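Local coordinates for protein tryptophanyl-tRNA synthetase (Cryptosporidium parvum Iowa II, PDB 3HV0) that forms the C-terminal part of an enzyme that probably catalyses the ATP-dependent attachment of L-tryptophan to tRNA(Trp), releasing AMP and diphosphate, at residues Glu37-Leu42 with Lys100-Thr105; Tyr134-Met139 with Asp372-Phe377; Lys21-Asp24 with Lys29-Thr32. All coordinates share one frame; numbering follows the deposited sequence.

Contact 1: residues Glu37-Leu42 with Lys100-Thr105; sequences ERMERL and KYLQDT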
ATOM      1  N   GLU A  37     -21.479  -4.624 -34.807  1.00 16.37           N
ATOM      2  CA  GLU A  37     -22.420  -5.602 -35.329  1.00 16.55           C
ATOM      3  C   GLU A  37     -22.163  -6.952 -34.643  1.00 16.19           C
ATOM      4  O   GLU A  37     -23.116  -7.628 -34.257  1.00 16.09           O
ATOM      5  CB  GLU A  37     -22.299  -5.723 -36.857  1.00 16.37           C
ATOM      6  CG  GLU A  37     -23.382  -6.582 -37.503  1.00 17.61           C
ATOM      7  CD  GLU A  37     -23.144  -6.863 -38.993  1.00 18.37           C
ATOM      8  OE1 GLU A  37     -21.977  -6.866 -39.445  1.00 19.23           O
ATOM      9  OE2 GLU A  37     -24.134  -7.107 -39.714  1.00 19.36           O
ATOM     10  N   ARG A  38     -20.886  -7.312 -34.447  1.00 15.81           N
ATOM     11  CA  ARG A  38     -20.519  -8.641 -33.917  1.00 15.59           C
ATOM     12  C   ARG A  38     -21.119  -8.846 -32.540  1.00 16.12           C
ATOM     13  O   ARG A  38     -21.538  -9.949 -32.194  1.00 15.87           O
ATOM     14  CB  ARG A  38     -18.994  -8.851 -33.913  1.00 15.05           C
ATOM     15  CG  ARG A  38     -18.498 -10.178 -33.267  1.00 13.71           C
ATOM     16  CD  ARG A  38     -17.169 -10.691 -33.884  1.00 11.32           C
ATOM     17  NE  ARG A  38     -16.330 -11.444 -32.946  1.00  9.15           N
ATOM     18  CZ  ARG A  38     -15.220 -10.976 -32.357  1.00  9.93           C
ATOM     19  NH1 ARG A  38     -14.779  -9.735 -32.597  1.00  9.63           N
ATOM     20  NH2 ARG A  38     -14.540 -11.748 -31.508  1.00  8.21           N
ATOM     21  N   MET A  39     -21.191  -7.753 -31.790  1.00 16.92           N
ATOM     22  CA  MET A  39     -21.767  -7.731 -30.457  1.00 17.70           C
ATOM     23  C   MET A  39     -23.290  -7.863 -30.444  1.00 18.29           C
ATOM     24  O   MET A  39     -23.815  -8.770 -29.801  1.00 18.33           O
ATOM     25  CB  MET A  39     -21.356  -6.431 -29.761  1.00 17.89           C
ATOM     26  CG  MET A  39     -22.230  -6.038 -28.609  1.00 18.01           C
ATOM     27  SD  MET A  39     -21.263  -5.127 -27.434  1.00 20.51           S
ATOM     28  CE  MET A  39     -22.377  -5.218 -26.032  1.00 20.71           C
ATOM     29  N   GLU A  40     -23.986  -6.944 -31.117  1.00 19.14           N
ATOM     30  CA  GLU A  40     -25.454  -6.965 -31.191  1.00 19.97           C
ATOM     31  C   GLU A  40     -25.942  -8.355 -31.589  1.00 20.92           C
ATOM     32  O   GLU A  40     -26.943  -8.850 -31.068  1.00 21.18           O
ATOM     33  CB  GLU A  40     -25.974  -5.966 -32.236  1.00 20.06           C
ATOM     34  CG  GLU A  40     -25.707  -4.486 -31.963  1.00 19.60           C
ATOM     35  CD  GLU A  40     -26.458  -3.566 -32.928  1.00 19.29           C
ATOM     36  OE1 GLU A  40     -26.871  -4.038 -34.006  1.00 19.51           O
ATOM     37  OE2 GLU A  40     -26.651  -2.370 -32.610  1.00 18.60           O
ATOM     38  N   ARG A  41     -25.223  -8.961 -32.532  1.00 21.94           N
ATOM     39  CA  ARG A  41     -25.448 -10.347 -32.981  1.00 22.79           C
ATOM     40  C   ARG A  41     -25.437 -11.309 -31.795  1.00 23.08           C
ATOM     41  O   ARG A  41     -26.276 -12.200 -31.685  1.00 22.75           O
ATOM     42  CB  ARG A  41     -24.316 -10.752 -33.938  1.00 22.99           C
ATOM     43  CG  ARG A  41     -24.682 -11.707 -35.024  1.00 23.70           C
ATOM     44  CD  ARG A  41     -24.654 -11.021 -36.383  1.00 25.50           C
ATOM     45  NE  ARG A  41     -23.296 -10.726 -36.848  1.00 26.40           N
ATOM     46  CZ  ARG A  41     -22.989 -10.253 -38.059  1.00 27.13           C
ATOM     47  NH1 ARG A  41     -23.937 -10.001 -38.963  1.00 27.06           N
ATOM     48  NH2 ARG A  41     -21.717 -10.024 -38.374  1.00 27.65           N
ATOM     49  N   LEU A  42     -24.474 -11.080 -30.904  1.00 23.55           N
ATOM     50  CA  LEU A  42     -24.111 -11.997 -29.828  1.00 23.92           C
ATOM     51  C   LEU A  42     -24.858 -11.783 -28.502  1.00 24.11           C
ATOM     52  O   LEU A  42     -24.700 -12.593 -27.585  1.00 24.45           O
ATOM     53  CB  LEU A  42     -22.606 -11.851 -29.556  1.00 23.97           C
ATOM     54  CG  LEU A  42     -21.813 -13.081 -29.119  1.00 23.88           C
ATOM     55  CD1 LEU A  42     -21.954 -14.228 -30.138  1.00 23.20           C
ATOM     56  CD2 LEU A  42     -20.367 -12.674 -28.948  1.00 22.85           C
ATOM     57  N   LYS A 100     -23.337   0.012 -17.121  1.00 24.56           N
ATOM     58  CA  LYS A 100     -24.622  -0.590 -16.762  1.00 24.52           C
ATOM     59  C   LYS A 100     -25.165  -1.297 -18.001  1.00 24.40           C
ATOM     60  O   LYS A 100     -25.602  -2.433 -17.931  1.00 23.84           O
ATOM     61  CB  LYS A 100     -25.610   0.488 -16.278  1.00 24.90           C
ATOM     62  CG  LYS A 100     -26.817  -0.027 -15.489  1.00 24.30           C
ATOM     63  CD  LYS A 100     -28.074  -0.039 -16.335  1.00 25.55           C
ATOM     64  CE  LYS A 100     -29.303  -0.650 -15.596  1.00 25.50           C
ATOM     65  NZ  LYS A 100     -29.041  -2.035 -15.080  1.00 24.31           N
ATOM     66  N   TYR A 101     -25.092  -0.616 -19.138  1.00 24.46           N
ATOM     67  CA  TYR A 101     -25.545  -1.191 -20.393  1.00 25.03           C
ATOM     68  C   TYR A 101     -24.753  -2.479 -20.684  1.00 25.43           C
ATOM     69  O   TYR A 101     -25.330  -3.498 -21.098  1.00 24.44           O
ATOM     70  CB  TYR A 101     -25.404  -0.195 -21.550  1.00 24.92           C
ATOM     71  CG  TYR A 101     -25.287  -0.879 -22.873  1.00 24.94           C
ATOM     72  CD1 TYR A 101     -26.417  -1.389 -23.516  1.00 25.03           C
ATOM     73  CD2 TYR A 101     -24.041  -1.065 -23.475  1.00 25.06           C
ATOM     74  CE1 TYR A 101     -26.316  -2.044 -24.736  1.00 24.78           C
ATOM     75  CE2 TYR A 101     -23.926  -1.725 -24.694  1.00 24.74           C
ATOM     76  CZ  TYR A 101     -25.072  -2.217 -25.314  1.00 25.15           C
ATOM     77  OH  TYR A 101     -24.964  -2.849 -26.526  1.00 25.76           O
ATOM     78  N   LEU A 102     -23.437  -2.432 -20.456  1.00 25.46           N
ATOM     79  CA  LEU A 102     -22.617  -3.615 -20.677  1.00 25.71           C
ATOM     80  C   LEU A 102     -22.961  -4.737 -19.684  1.00 25.96           C
ATOM     81  O   LEU A 102     -22.871  -5.913 -20.011  1.00 25.77           O
ATOM     82  CB  LEU A 102     -21.142  -3.274 -20.575  1.00 25.90           C
ATOM     83  CG  LEU A 102     -20.533  -2.376 -21.652  1.00 25.71           C
ATOM     84  CD1 LEU A 102     -19.149  -1.917 -21.171  1.00 24.69           C
ATOM     85  CD2 LEU A 102     -20.465  -3.077 -22.988  1.00 24.28           C
ATOM     86  N   GLN A 103     -23.334  -4.365 -18.468  1.00 26.53           N
ATOM     87  CA  GLN A 103     -23.701  -5.336 -17.461  1.00 26.95           C
ATOM     88  C   GLN A 103     -25.042  -5.956 -17.815  1.00 27.13           C
ATOM     89  O   GLN A 103     -25.236  -7.132 -17.631  1.00 27.20           O
ATOM     90  CB  GLN A 103     -23.757  -4.703 -16.068  1.00 27.23           C
ATOM     91  CG  GLN A 103     -23.920  -5.723 -14.930  1.00 28.49           C
ATOM     92  CD  GLN A 103     -24.099  -5.076 -13.565  1.00 30.37           C
ATOM     93  OE1 GLN A 103     -24.969  -4.224 -13.377  1.00 33.03           O
ATOM     94  NE2 GLN A 103     -23.291  -5.492 -12.603  1.00 31.87           N
ATOM     95  N   ASP A 104     -25.961  -5.155 -18.333  1.00 27.56           N
ATOM     96  CA  ASP A 104     -27.273  -5.645 -18.722  1.00 27.57           C
ATOM     97  C   ASP A 104     -27.170  -6.528 -19.958  1.00 27.50           C
ATOM     98  O   ASP A 104     -27.951  -7.459 -20.126  1.00 27.13           O
ATOM     99  CB  ASP A 104     -28.210  -4.476 -19.044  1.00 27.92           C
ATOM    100  CG  ASP A 104     -28.455  -3.572 -17.867  1.00 29.20           C
ATOM    101  OD1 ASP A 104     -28.141  -3.947 -16.713  1.00 32.67           O
ATOM    102  OD2 ASP A 104     -28.968  -2.462 -18.103  1.00 30.15           O
ATOM    103  N   THR A 105     -26.224  -6.203 -20.835  1.00 27.27           N
ATOM    104  CA  THR A 105     -26.128  -6.854 -22.135  1.00 26.88           C
ATOM    105  C   THR A 105     -25.395  -8.169 -22.003  1.00 26.63           C
ATOM    106  O   THR A 105     -25.848  -9.168 -22.530  1.00 26.21           O
ATOM    107  CB  THR A 105     -25.414  -5.965 -23.158  1.00 26.97           C
ATOM    108  OG1 THR A 105     -26.234  -4.823 -23.441  1.00 27.55           O
ATOM    109  CG2 THR A 105     -25.176  -6.712 -24.451  1.00 27.33           C
TER
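Met-39 meets Tyr-101, Leu-102 and Thr-105 with a single atom, its methyl CE, so one methyl makes the whole contact; the axes of segments 37-42 and 100-105 approach to 12.4 Å. CG stands anti to the backbone N (chi1 160°) and the chain stays extended beyond it, which carries the methyl across that wide gap. Taken along the second segment, the first partner is Tyr-101, whose side chain comes from the direction opposite to the methionine. CE lies 3.5 Å from Tyr-101 OH and 4.0 Å from Tyr-101 CE2, an oblique approach near the phenol end of the ring. The same ring also packs against its own helix, since Thr-105 OG1 sits 3.0 Å above one face, displaced toward the rim. Leu-102 follows with a looser apolar touch, its CD2 being 4.2 Å from Met-39 CE. Thr-105 completes the set: its CG2 and Met-39 CE meet tip to tip at 3.5 Å. The threonine offers this methyl across the contact, while its OG1 has both Tyr-101 O and Gln-45 OE1 within reach, and its single proton can serve only one of them at a time. Only 130 Å² is buried in all, and the two segments run at 46° to each other, consistent with a reach between separated helices rather than close helix packing. Met-39 also leans on Phe-62 and Leu-66 of helix 62-70, while Leu-102 rests on Leu-77 of strand 76-81. Met-39, from helix 33-43, is thus packed between helix 62-70 and helix 93-106, and the latter lies on strand 76-81 of the central sheet.

Contact 2: residues Tyr134-Met139 with Asp372-Phe377; sequences YAYENM and DVIAKF
The Tyr-136 ring receives Met-139 SD over the centre of one face, 4.2 Å above its plane, a Met-aromatic contact between residues of one helix, while Ile-374 CG2 approaches obliquely and reaches CE1 at 3.9 Å. The other flat group, the Phe-377 ring, has Val-373 CG1 in plane at its edge. One methyl carries the contact itself: Ile-374 CG2 also lies 3.6 Å from Met-139 CE. The methionine chain bends at its last torsion (chi3 34°), which turns CE toward the isoleucine while the sulfur stays over the tyrosine. On the other side, CG2 of Ile-374, anti to the backbone N, is the branch that reaches both Tyr-136 and Met-139. The nearest alpha carbons, of Met-139 and Ile-374, are 7.5 Å apart, so the helices run close here, and the apolar contact buries 163 Å². The phenol end of Tyr-136 is held elsewhere, by a hydrogen bond from its OH to Glu-159. Met-139 continues inward onto Leu-114 of strand 110-114 and Ile-154 of strand 152-156, and Phe-377 packs on Thr-152 and Ile-154. Helices 128-143 and 371-378 thus pack on each other and on the 152-156 edge of the central sheet.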
ATOM      1  N   TYR A 134     -16.622  11.625   0.799  1.00 25.31           N
ATOM      2  CA  TYR A 134     -16.972  11.937  -0.573  1.00 24.83           C
ATOM      3  C   TYR A 134     -17.131  10.630  -1.344  1.00 25.09           C
ATOM      4  O   TYR A 134     -17.936  10.542  -2.272  1.00 24.69           O
ATOM      5  CB  TYR A 134     -15.881  12.729  -1.264  1.00 24.76           C
ATOM      6  CG  TYR A 134     -15.708  14.183  -0.919  1.00 25.45           C
ATOM      7  CD1 TYR A 134     -16.544  14.847  -0.022  1.00 26.35           C
ATOM      8  CD2 TYR A 134     -14.680  14.909  -1.517  1.00 25.82           C
ATOM      9  CE1 TYR A 134     -16.342  16.199   0.282  1.00 26.58           C
ATOM     10  CE2 TYR A 134     -14.462  16.248  -1.221  1.00 26.47           C
ATOM     11  CZ  TYR A 134     -15.298  16.895  -0.331  1.00 26.86           C
ATOM     12  OH  TYR A 134     -15.073  18.223  -0.058  1.00 27.67           O
ATOM     13  N   ALA A 135     -16.310   9.641  -0.985  1.00 24.77           N
ATOM     14  CA  ALA A 135     -16.423   8.304  -1.542  1.00 24.61           C
ATOM     15  C   ALA A 135     -17.796   7.705  -1.286  1.00 24.69           C
ATOM     16  O   ALA A 135     -18.414   7.176  -2.205  1.00 24.26           O
ATOM     17  CB  ALA A 135     -15.364   7.401  -0.976  1.00 24.38           C
ATOM     18  N   TYR A 136     -18.279   7.796  -0.053  1.00 25.14           N
ATOM     19  CA  TYR A 136     -19.549   7.144   0.285  1.00 25.92           C
ATOM     20  C   TYR A 136     -20.750   7.826  -0.352  1.00 25.46           C
ATOM     21  O   TYR A 136     -21.687   7.152  -0.773  1.00 25.30           O
ATOM     22  CB  TYR A 136     -19.717   6.907   1.795  1.00 26.11           C
ATOM     23  CG  TYR A 136     -19.259   5.503   2.129  1.00 28.96           C
ATOM     24  CD1 TYR A 136     -20.163   4.491   2.454  1.00 31.52           C
ATOM     25  CD2 TYR A 136     -17.913   5.164   2.025  1.00 32.23           C
ATOM     26  CE1 TYR A 136     -19.709   3.177   2.713  1.00 32.82           C
ATOM     27  CE2 TYR A 136     -17.455   3.876   2.289  1.00 33.01           C
ATOM     28  CZ  TYR A 136     -18.347   2.893   2.622  1.00 33.53           C
ATOM     29  OH  TYR A 136     -17.833   1.639   2.861  1.00 35.71           O
ATOM     30  N   GLU A 137     -20.710   9.147  -0.460  1.00 25.12           N
ATOM     31  CA  GLU A 137     -21.777   9.856  -1.154  1.00 25.15           C
ATOM     32  C   GLU A 137     -21.743   9.520  -2.628  1.00 24.92           C
ATOM     33  O   GLU A 137     -22.781   9.247  -3.240  1.00 24.73           O
ATOM     34  CB  GLU A 137     -21.657  11.361  -0.953  1.00 25.28           C
ATOM     35  CG  GLU A 137     -21.867  11.813   0.479  1.00 25.87           C
ATOM     36  CD  GLU A 137     -23.244  11.481   0.996  1.00 26.72           C
ATOM     37  OE1 GLU A 137     -24.183  11.412   0.190  1.00 26.83           O
ATOM     38  OE2 GLU A 137     -23.386  11.291   2.220  1.00 28.30           O
ATOM     39  N   ASN A 138     -20.539   9.531  -3.192  1.00 24.92           N
ATOM     40  CA  ASN A 138     -20.323   9.104  -4.587  1.00 24.73           C
ATOM     41  C   ASN A 138     -20.898   7.718  -4.903  1.00 25.05           C
ATOM     42  O   ASN A 138     -21.460   7.534  -5.977  1.00 25.01           O
ATOM     43  CB  ASN A 138     -18.840   9.137  -4.931  1.00 24.28           C
ATOM     44  CG  ASN A 138     -18.312  10.555  -5.169  1.00 24.05           C
ATOM     45  OD1 ASN A 138     -17.239  10.714  -5.734  1.00 23.33           O
ATOM     46  ND2 ASN A 138     -19.059  11.587  -4.739  1.00 22.57           N
ATOM     47  N   MET A 139     -20.775   6.763  -3.975  1.00 25.40           N
ATOM     48  CA  MET A 139     -21.370   5.426  -4.148  1.00 25.94           C
ATOM     49  C   MET A 139     -22.864   5.480  -4.387  1.00 25.53           C
ATOM     50  O   MET A 139     -23.385   4.716  -5.202  1.00 25.48           O
ATOM     51  CB  MET A 139     -21.159   4.532  -2.922  1.00 26.58           C
ATOM     52  CG  MET A 139     -19.733   4.154  -2.661  1.00 28.70           C
ATOM     53  SD  MET A 139     -19.537   2.777  -1.517  1.00 33.47           S
ATOM     54  CE  MET A 139     -20.986   1.808  -1.955  1.00 31.41           C
ATOM     55  N   ASP A 372     -28.189   0.312   4.129  1.00 25.05           N
ATOM     56  CA  ASP A 372     -28.488  -1.087   3.912  1.00 25.31           C
ATOM     57  C   ASP A 372     -28.298  -1.486   2.460  1.00 25.16           C
ATOM     58  O   ASP A 372     -27.901  -2.619   2.172  1.00 25.24           O
ATOM     59  CB  ASP A 372     -29.911  -1.417   4.329  1.00 25.33           C
ATOM     60  CG  ASP A 372     -30.102  -2.884   4.559  1.00 26.45           C
ATOM     61  OD1 ASP A 372     -29.287  -3.452   5.331  1.00 27.43           O
ATOM     62  OD2 ASP A 372     -31.055  -3.463   3.978  1.00 28.42           O
ATOM     63  N   VAL A 373     -28.618  -0.569   1.552  1.00 24.85           N
ATOM     64  CA  VAL A 373     -28.429  -0.812   0.137  1.00 24.64           C
ATOM     65  C   VAL A 373     -26.952  -0.784  -0.166  1.00 24.50           C
ATOM     66  O   VAL A 373     -26.433  -1.661  -0.852  1.00 24.33           O
ATOM     67  CB  VAL A 373     -29.169   0.220  -0.714  1.00 24.77           C
ATOM     68  CG1 VAL A 373     -28.730   0.112  -2.153  1.00 24.52           C
ATOM     69  CG2 VAL A 373     -30.679   0.012  -0.589  1.00 24.56           C
ATOM     70  N   ILE A 374     -26.268   0.217   0.374  1.00 24.66           N
ATOM     71  CA  ILE A 374     -24.819   0.326   0.211  1.00 24.71           C
ATOM     72  C   ILE A 374     -24.156  -0.976   0.613  1.00 24.79           C
ATOM     73  O   ILE A 374     -23.385  -1.526  -0.158  1.00 25.01           O
ATOM     74  CB  ILE A 374     -24.243   1.481   1.025  1.00 24.84           C
ATOM     75  CG1 ILE A 374     -24.631   2.808   0.363  1.00 24.79           C
ATOM     76  CG2 ILE A 374     -22.725   1.365   1.120  1.00 24.35           C
ATOM     77  CD1 ILE A 374     -24.359   4.030   1.201  1.00 25.89           C
ATOM     78  N   ALA A 375     -24.505  -1.472   1.800  1.00 24.99           N
ATOM     79  CA  ALA A 375     -23.998  -2.738   2.362  1.00 24.64           C
ATOM     80  C   ALA A 375     -24.057  -3.901   1.395  1.00 24.89           C
ATOM     81  O   ALA A 375     -23.123  -4.687   1.337  1.00 25.39           O
ATOM     82  CB  ALA A 375     -24.744  -3.087   3.647  1.00 24.29           C
ATOM     83  N   LYS A 376     -25.140  -4.025   0.638  1.00 25.20           N
ATOM     84  CA  LYS A 376     -25.237  -5.087  -0.369  1.00 25.53           C
ATOM     85  C   LYS A 376     -24.149  -4.970  -1.445  1.00 25.44           C
ATOM     86  O   LYS A 376     -23.640  -5.981  -1.931  1.00 25.82           O
ATOM     87  CB  LYS A 376     -26.621  -5.087  -1.030  1.00 25.80           C
ATOM     88  CG  LYS A 376     -27.690  -5.799  -0.203  1.00 26.84           C
ATOM     89  CD  LYS A 376     -29.072  -5.531  -0.734  1.00 27.65           C
ATOM     90  CE  LYS A 376     -30.117  -6.315   0.029  1.00 28.27           C
ATOM     91  NZ  LYS A 376     -31.499  -5.943  -0.433  1.00 29.23           N
ATOM     92  N   PHE A 377     -23.813  -3.739  -1.821  1.00 25.10           N
ATOM     93  CA  PHE A 377     -22.837  -3.477  -2.876  1.00 24.66           C
ATOM     94  C   PHE A 377     -21.419  -3.588  -2.333  1.00 24.74           C
ATOM     95  O   PHE A 377     -20.488  -4.051  -3.012  1.00 23.97           O
ATOM     96  CB  PHE A 377     -23.053  -2.075  -3.464  1.00 24.63           C
ATOM     97  CG  PHE A 377     -24.194  -1.984  -4.432  1.00 24.00           C
ATOM     98  CD1 PHE A 377     -24.002  -2.227  -5.775  1.00 23.69           C
ATOM     99  CD2 PHE A 377     -25.454  -1.630  -4.008  1.00 24.09           C
ATOM    100  CE1 PHE A 377     -25.044  -2.132  -6.672  1.00 23.51           C
ATOM    101  CE2 PHE A 377     -26.498  -1.532  -4.905  1.00 23.74           C
ATOM    102  CZ  PHE A 377     -26.285  -1.786  -6.238  1.00 23.68           C
TER

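Contact 3: residues Lys21-Asp24 with Lys29-Thr32; sequences KLID and KLIT
Ile-23 and Leu-30 cross at about a right angle, and their contact rests on one methyl of the leucine, CD1, set against the CG2 methyl and the terminal CD1 of the isoleucine. Leu-30 CD1 lies 4.0 Å from Ile-23 CG2 and 4.2 Å from Ile-23 CD1, so it meets both arms of the isoleucine almost evenly. The torsions of Ile-23 explain this pair: CG1 is anti to the backbone N (chi1 -154°), with CG2 held between the backbone N and the carbonyl carbon, and both methyls come within range of the leucine. Leu-30 turns CD1 into the contact and CD2 away from it; Leu-30 CD2 is 5.7 Å from Ile-23 CG2. Asp-24 adds a loose neighbour, its OD1 4.4 Å from Leu-30 CD1, a van der Waals approach rather than a polar one. The summed buried area is just 91 Å², and the nearest alpha carbons, Asp-24 and Lys-29, stand 6.6 Å apart, which describes a modest local closure. Ile-23 is the buried member of the trio; it also packs on Leu-57 and Ser-58 of strand 56-60, and so covers the adjoining strand as well as Leu-30. Backbone hydrogen bonds join Lys-29 to His-59 and Ile-31 to Leu-57, while Ser-58 OG bonds to Lys-29 O. Just beyond, Thr-32 takes the N-cap position of helix 33-43, its OG1 bonded to Met-35 N. The arrangement is a short helix-turn-strand unit, in which helix 22-25 folds back on strand 29-30, one of the two outermost strands of the mixed sheet within this chain, paired antiparallel with strand 56-60. It belongs to the N-terminal portion of the chain that flanks the parallel, Rossmann-type core of this class I synthetase.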
ATOM      1  N   LYS A  21      -4.708  10.914 -33.882  1.00 21.18           N
ATOM      2  CA  LYS A  21      -3.331  10.530 -34.216  1.00 21.05           C
ATOM      3  C   LYS A  21      -2.580  10.106 -32.957  1.00 21.02           C
ATOM      4  O   LYS A  21      -1.813   9.141 -32.977  1.00 21.13           O
ATOM      5  CB  LYS A  21      -2.600  11.680 -34.917  1.00 21.13           C
ATOM      6  CG  LYS A  21      -1.555  11.228 -35.946  1.00 21.27           C
ATOM      7  CD  LYS A  21      -2.158  11.039 -37.347  1.00 21.36           C
ATOM      8  CE  LYS A  21      -3.304  10.022 -37.364  1.00 21.23           C
ATOM      9  NZ  LYS A  21      -3.702   9.633 -38.738  1.00 21.32           N
ATOM     10  N   LEU A  22      -2.797  10.836 -31.865  1.00 20.89           N
ATOM     11  CA  LEU A  22      -2.362  10.391 -30.540  1.00 20.75           C
ATOM     12  C   LEU A  22      -2.998   9.044 -30.199  1.00 20.63           C
ATOM     13  O   LEU A  22      -2.334   8.153 -29.662  1.00 20.54           O
ATOM     14  CB  LEU A  22      -2.711  11.432 -29.459  1.00 20.78           C
ATOM     15  CG  LEU A  22      -4.171  11.678 -29.029  1.00 20.79           C
ATOM     16  CD1 LEU A  22      -4.218  12.409 -27.689  1.00 20.55           C
ATOM     17  CD2 LEU A  22      -4.967  12.447 -30.087  1.00 20.98           C
ATOM     18  N   ILE A  23      -4.283   8.905 -30.529  1.00 20.49           N
ATOM     19  CA  ILE A  23      -5.062   7.718 -30.179  1.00 20.31           C
ATOM     20  C   ILE A  23      -4.457   6.467 -30.824  1.00 20.18           C
ATOM     21  O   ILE A  23      -4.465   5.394 -30.221  1.00 20.37           O
ATOM     22  CB  ILE A  23      -6.565   7.888 -30.563  1.00 20.29           C
ATOM     23  CG1 ILE A  23      -7.468   7.021 -29.683  1.00 19.80           C
ATOM     24  CG2 ILE A  23      -6.795   7.566 -32.030  1.00 20.71           C
ATOM     25  CD1 ILE A  23      -8.942   7.344 -29.829  1.00 18.81           C
ATOM     26  N   ASP A  24      -3.913   6.619 -32.029  1.00 19.85           N
ATOM     27  CA  ASP A  24      -3.202   5.531 -32.693  1.00 19.65           C
ATOM     28  C   ASP A  24      -1.812   5.348 -32.080  1.00 19.46           C
ATOM     29  O   ASP A  24      -1.417   4.220 -31.778  1.00 19.54           O
ATOM     30  CB  ASP A  24      -3.069   5.800 -34.192  1.00 19.70           C
ATOM     31  CG  ASP A  24      -4.419   5.936 -34.900  1.00 20.11           C
ATOM     32  OD1 ASP A  24      -5.483   5.824 -34.241  1.00 19.97           O
ATOM     33  OD2 ASP A  24      -4.404   6.160 -36.132  1.00 19.42           O
ATOM     34  N   LYS A  29      -7.054   1.010 -30.874  1.00 12.58           N
ATOM     35  CA  LYS A  29      -7.754   0.719 -32.119  1.00 12.29           C
ATOM     36  C   LYS A  29      -9.109   1.416 -32.067  1.00 11.68           C
ATOM     37  O   LYS A  29      -9.715   1.511 -31.010  1.00 11.77           O
ATOM     38  CB  LYS A  29      -7.956  -0.794 -32.280  1.00 12.41           C
ATOM     39  CG  LYS A  29      -6.905  -1.489 -33.129  1.00 13.29           C
ATOM     40  CD  LYS A  29      -6.617  -2.913 -32.645  1.00 14.23           C
ATOM     41  CE  LYS A  29      -5.428  -3.541 -33.403  1.00 14.77           C
ATOM     42  NZ  LYS A  29      -4.563  -4.405 -32.523  1.00 14.56           N
ATOM     43  N   LEU A  30      -9.581   1.905 -33.204  1.00 10.86           N
ATOM     44  CA  LEU A  30     -10.937   2.414 -33.285  1.00 10.13           C
ATOM     45  C   LEU A  30     -11.932   1.261 -33.384  1.00 10.03           C
ATOM     46  O   LEU A  30     -11.662   0.226 -33.989  1.00 10.05           O
ATOM     47  CB  LEU A  30     -11.097   3.376 -34.454  1.00  9.79           C
ATOM     48  CG  LEU A  30     -10.965   4.853 -34.094  1.00  9.33           C
ATOM     49  CD1 LEU A  30      -9.738   5.120 -33.250  1.00  8.38           C
ATOM     50  CD2 LEU A  30     -10.960   5.702 -35.357  1.00  8.31           C
ATOM     51  N   ILE A  31     -13.091   1.468 -32.774  1.00 10.09           N
ATOM     52  CA  ILE A  31     -14.133   0.464 -32.671  1.00  9.88           C
ATOM     53  C   ILE A  31     -14.807   0.383 -34.038  1.00 10.25           C
ATOM     54  O   ILE A  31     -15.229   1.399 -34.590  1.00 10.43           O
ATOM     55  CB  ILE A  31     -15.131   0.834 -31.537  1.00  9.56           C
ATOM     56  CG1 ILE A  31     -14.419   0.850 -30.168  1.00  9.67           C
ATOM     57  CG2 ILE A  31     -16.277  -0.142 -31.476  1.00  9.46           C
ATOM     58  CD1 ILE A  31     -15.255   1.390 -29.028  1.00  7.71           C
ATOM     59  N   THR A  32     -14.870  -0.816 -34.600  1.00 10.53           N
ATOM     60  CA  THR A  32     -15.333  -0.992 -35.967  1.00 10.82           C
ATOM     61  C   THR A  32     -16.791  -1.417 -36.012  1.00 11.34           C
ATOM     62  O   THR A  32     -17.294  -2.042 -35.097  1.00 11.00           O
ATOM     63  CB  THR A  32     -14.480  -2.045 -36.702  1.00 10.81           C
ATOM     64  OG1 THR A  32     -14.595  -3.312 -36.045  1.00 10.71           O
ATOM     65  CG2 THR A  32     -13.025  -1.637 -36.724  1.00 10.48           C
TER

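Followed from the N terminus, the three contacts come in series; none encloses or crosses another. Contact 3 closes first, over a three-residue turn between helix 22-25 and strand 29-30, and that strand is followed, after two residues, by helix 33-43. Contact 1 then closes a loop of 57 residues, bringing helix 33-43 to helix 93-106 of the catalytic core. Contact 2 spans 232 residues, joining helix 128-143 to helix 371-378 near the C-terminal end of the model. Contacts 2 and 3 lie on opposite sides of the chain's centre, their centres 35 Å apart. Contacts 3 and 1 thus join the N-terminal part of the model to the sheet and to helix 93-106, and contact 2 joins its last helix to the far side.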